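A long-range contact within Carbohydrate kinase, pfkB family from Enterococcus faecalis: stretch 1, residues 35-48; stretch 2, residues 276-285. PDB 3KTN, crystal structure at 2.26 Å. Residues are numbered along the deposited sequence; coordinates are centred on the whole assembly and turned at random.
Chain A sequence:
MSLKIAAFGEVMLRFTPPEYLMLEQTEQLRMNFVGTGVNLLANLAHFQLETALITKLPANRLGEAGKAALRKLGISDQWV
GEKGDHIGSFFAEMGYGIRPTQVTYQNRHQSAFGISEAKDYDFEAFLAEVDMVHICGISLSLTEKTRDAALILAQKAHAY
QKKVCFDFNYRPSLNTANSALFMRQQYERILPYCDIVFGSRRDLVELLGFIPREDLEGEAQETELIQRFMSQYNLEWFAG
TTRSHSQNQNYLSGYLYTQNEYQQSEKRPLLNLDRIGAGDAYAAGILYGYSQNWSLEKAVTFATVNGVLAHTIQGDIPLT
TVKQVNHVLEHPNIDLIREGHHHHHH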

# COMPACT_ATOMS: atom_id res chain seq x y z
N GLY A 35 4.25 8.31 22.64
CA GLY A 35 4.39 8.29 24.08
C GLY A 35 3.99 9.67 24.58
O GLY A 35 4.08 10.64 23.82
N THR A 36 3.54 9.76 25.83
CA THR A 36 3.14 11.05 26.40
C THR A 36 4.20 12.13 26.18
O THR A 36 3.90 13.20 25.68
N GLY A 37 5.45 11.82 26.55
CA GLY A 37 6.52 12.79 26.37
C GLY A 37 6.80 13.13 24.92
O GLY A 37 7.15 14.26 24.59
N VAL A 38 6.65 12.15 24.03
CA VAL A 38 6.89 12.38 22.61
C VAL A 38 5.80 13.28 22.04
O VAL A 38 6.09 14.27 21.37
N ASN A 39 4.54 12.94 22.34
CA ASN A 39 3.40 13.72 21.84
C ASN A 39 3.48 15.16 22.31
O ASN A 39 3.27 16.10 21.53
N LEU A 40 3.77 15.32 23.59
CA LEU A 40 3.87 16.64 24.18
C LEU A 40 4.97 17.48 23.54
O LEU A 40 4.70 18.56 23.01
N LEU A 41 6.20 16.98 23.59
CA LEU A 41 7.33 17.71 23.02
C LEU A 41 7.21 17.95 21.51
O LEU A 41 7.63 19.00 21.01
N ALA A 42 6.64 16.97 20.80
CA ALA A 42 6.47 17.09 19.35
C ALA A 42 5.58 18.29 19.03
O ALA A 42 5.90 19.09 18.16
N ASN A 43 4.46 18.40 19.74
CA ASN A 43 3.54 19.50 19.50
C ASN A 43 4.19 20.84 19.88
O ASN A 43 4.07 21.82 19.15
N LEU A 44 4.86 20.87 21.03
CA LEU A 44 5.54 22.09 21.48
C LEU A 44 6.65 22.49 20.49
O LEU A 44 6.87 23.68 20.26
N ALA A 45 7.33 21.51 19.91
CA ALA A 45 8.38 21.81 18.94
C ALA A 45 7.72 22.42 17.70
O ALA A 45 8.26 23.32 17.06
N HIS A 46 6.53 21.92 17.37
CA HIS A 46 5.81 22.46 16.22
C HIS A 46 5.29 23.86 16.53
O HIS A 46 4.95 24.62 15.62
N PHE A 47 5.21 24.18 17.82
CA PHE A 47 4.78 25.51 18.24
C PHE A 47 6.03 26.39 18.32
O PHE A 47 5.97 27.54 18.76
N GLN A 48 7.15 25.82 17.89
CA GLN A 48 8.43 26.50 17.84
C GLN A 48 9.18 26.76 19.15
O GLN A 48 9.86 27.77 19.29
N ILE A 276 -6.46 8.82 20.57
CA ILE A 276 -5.29 8.38 21.32
C ILE A 276 -4.24 9.48 21.43
O ILE A 276 -3.77 10.01 20.42
N GLY A 277 -3.89 9.84 22.66
CA GLY A 277 -2.90 10.87 22.89
C GLY A 277 -3.40 12.30 22.76
O GLY A 277 -2.65 13.24 23.02
N ALA A 278 -4.66 12.48 22.36
CA ALA A 278 -5.21 13.82 22.19
C ALA A 278 -5.12 14.64 23.47
O ALA A 278 -5.09 15.88 23.42
N GLY A 279 -5.06 13.96 24.61
CA GLY A 279 -4.94 14.67 25.87
C GLY A 279 -3.63 15.41 25.94
O GLY A 279 -3.52 16.44 26.61
N ASP A 280 -2.61 14.91 25.24
CA ASP A 280 -1.32 15.56 25.25
C ASP A 280 -1.30 16.83 24.40
O ASP A 280 -0.44 17.69 24.58
N ALA A 281 -2.24 16.94 23.46
CA ALA A 281 -2.32 18.13 22.61
C ALA A 281 -2.92 19.26 23.45
O ALA A 281 -2.56 20.42 23.29
N TYR A 282 -3.85 18.92 24.34
CA TYR A 282 -4.46 19.93 25.21
C TYR A 282 -3.37 20.48 26.13
O TYR A 282 -3.21 21.70 26.27
N ALA A 283 -2.61 19.58 26.74
CA ALA A 283 -1.52 19.97 27.63
C ALA A 283 -0.51 20.85 26.91
O ALA A 283 -0.03 21.84 27.46
N ALA A 284 -0.18 20.48 25.67
CA ALA A 284 0.78 21.26 24.89
C ALA A 284 0.26 22.67 24.68
O ALA A 284 1.03 23.63 24.70
N GLY A 285 -1.05 22.78 24.47
CA GLY A 285 -1.65 24.09 24.27
C GLY A 285 -1.60 24.91 25.54
O GLY A 285 -1.37 26.13 25.50

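At the apolar centre of the contact lies Ala284, whose CB points toward the first helix and meets a row of larger side chains. Leu40 (chi1 t, chi2 p) leaves its backbone sideways, but this rotamer brings its end nearer, placing Leu40 CD1 3.9 Å from Ala284 CB and 4.2 Å from Ala283 CB. One turn later, Leu44 adopts the m, t rotamer and likewise reaches inward: Leu44 CD2 is 4.1 Å from Ala284 CB and packs tightly on the backbone, 3.3 Å from Ala284 O. The axes of the first and second helix approach to 8.5 Å and run in broadly the same direction at 44°, a close spacing that the small residues of the second helix accommodate.

Farther along the first stretch, Phe47 (chi1 m) points toward the partner and closes this side of the contact. Phe47 CE2 lies 4.3 Å from Ala284 CB, and the carbonyl oxygen of Ala284 sits at the ring edge, near the ring plane. Phe47 CE2 also lies 4.3 Å from Gly285 CA. Asn43 (chi1 t) also points toward the second helix, its amide group packing against Ala281 and Ala284.

Toward the N-terminal ends of the helices the contact becomes polar. Asp280 (chi1 m) points toward the first helix and accepts a hydrogen bond from Asn39 (chi1 m), with Asn39 ND2 2.9 Å from Asp280 OD2 and a nearly straight N-H...O angle of 162°. The other carboxylate oxygen, Asp280 OD1, lies 3.6 Å from the methyl CG2 of Thr36 (chi1 m). Gly277 completes this edge: a CB there would fall 2.9 Å from Asn39 ND2, a clash, so the bare backbone leaves room for the amide.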

# COMPACT_ATOMS: atom_id res chain seq x y z
CB THR A 36 2.85 10.93 27.91
OG1 THR A 36 1.61 10.24 28.10
CG2 THR A 36 2.75 12.32 28.57
CB VAL A 38 6.93 11.04 21.83
CG1 VAL A 38 7.23 11.29 20.35
CG2 VAL A 38 7.98 10.13 22.44
CB ASN A 39 2.07 13.12 22.31
CG ASN A 39 1.94 11.64 21.98
OD1 ASN A 39 2.64 11.13 21.10
ND2 ASN A 39 1.03 10.96 22.66
CB LEU A 40 4.15 16.53 25.69
CG LEU A 40 4.23 17.87 26.42
CD1 LEU A 40 2.90 18.60 26.30
CD2 LEU A 40 4.60 17.65 27.89
CB LEU A 41 8.64 16.98 23.33
CG LEU A 41 8.96 16.79 24.82
CD1 LEU A 41 10.36 16.21 24.95
CD2 LEU A 41 8.84 18.12 25.57
CB ALA A 42 5.85 15.81 18.78
CB ASN A 43 2.25 19.31 20.30
CG ASN A 43 1.09 20.11 19.74
OD1 ASN A 43 1.29 20.98 18.88
ND2 ASN A 43 -0.11 19.83 20.21
CB LEU A 44 6.12 21.88 22.89
CG LEU A 44 5.07 21.75 24.00
CD1 LEU A 44 5.75 21.43 25.33
CD2 LEU A 44 4.27 23.04 24.11
CB ALA A 45 9.16 20.55 18.57
CB HIS A 46 4.65 21.54 15.82
CG HIS A 46 5.06 20.46 14.87
ND1 HIS A 46 5.96 19.47 15.21
CD2 HIS A 46 4.76 20.26 13.56
CE1 HIS A 46 6.19 18.71 14.15
NE2 HIS A 46 5.47 19.17 13.14
CB PHE A 47 4.09 25.45 19.61
CG PHE A 47 2.69 24.90 19.58
CD1 PHE A 47 1.91 24.99 18.42
CD2 PHE A 47 2.12 24.34 20.72
CE1 PHE A 47 0.58 24.54 18.41
CE2 PHE A 47 0.79 23.89 20.72
CZ PHE A 47 0.02 23.99 19.56
CB GLN A 48 8.29 27.81 17.06
CG GLN A 48 7.76 27.59 15.65
CD GLN A 48 7.85 28.84 14.79
OE1 GLN A 48 8.95 29.29 14.46
NE2 GLN A 48 6.70 29.40 14.43
CB ILE A 276 -4.66 7.13 20.68
CG1 ILE A 276 -5.73 6.05 20.55
CG2 ILE A 276 -3.51 6.62 21.56
CD1 ILE A 276 -5.24 4.80 19.91
CB ALA A 278 -6.66 13.75 21.73
CB ASP A 280 -0.22 14.60 24.81
CG ASP A 280 -0.19 13.34 25.64
OD1 ASP A 280 -0.27 13.46 26.88
OD2 ASP A 280 -0.08 12.22 25.07
CB ALA A 281 -3.19 17.86 21.39
CB TYR A 282 -5.58 19.32 26.06
CG TYR A 282 -6.25 20.34 26.96
CD1 TYR A 282 -7.10 21.30 26.43
CD2 TYR A 282 -6.01 20.36 28.34
CE1 TYR A 282 -7.70 22.27 27.23
CE2 TYR A 282 -6.61 21.32 29.17
CZ TYR A 282 -7.45 22.27 28.60
OH TYR A 282 -8.05 23.23 29.38
CB ALA A 283 -0.85 18.75 28.21
CB ALA A 284 1.04 20.59 23.54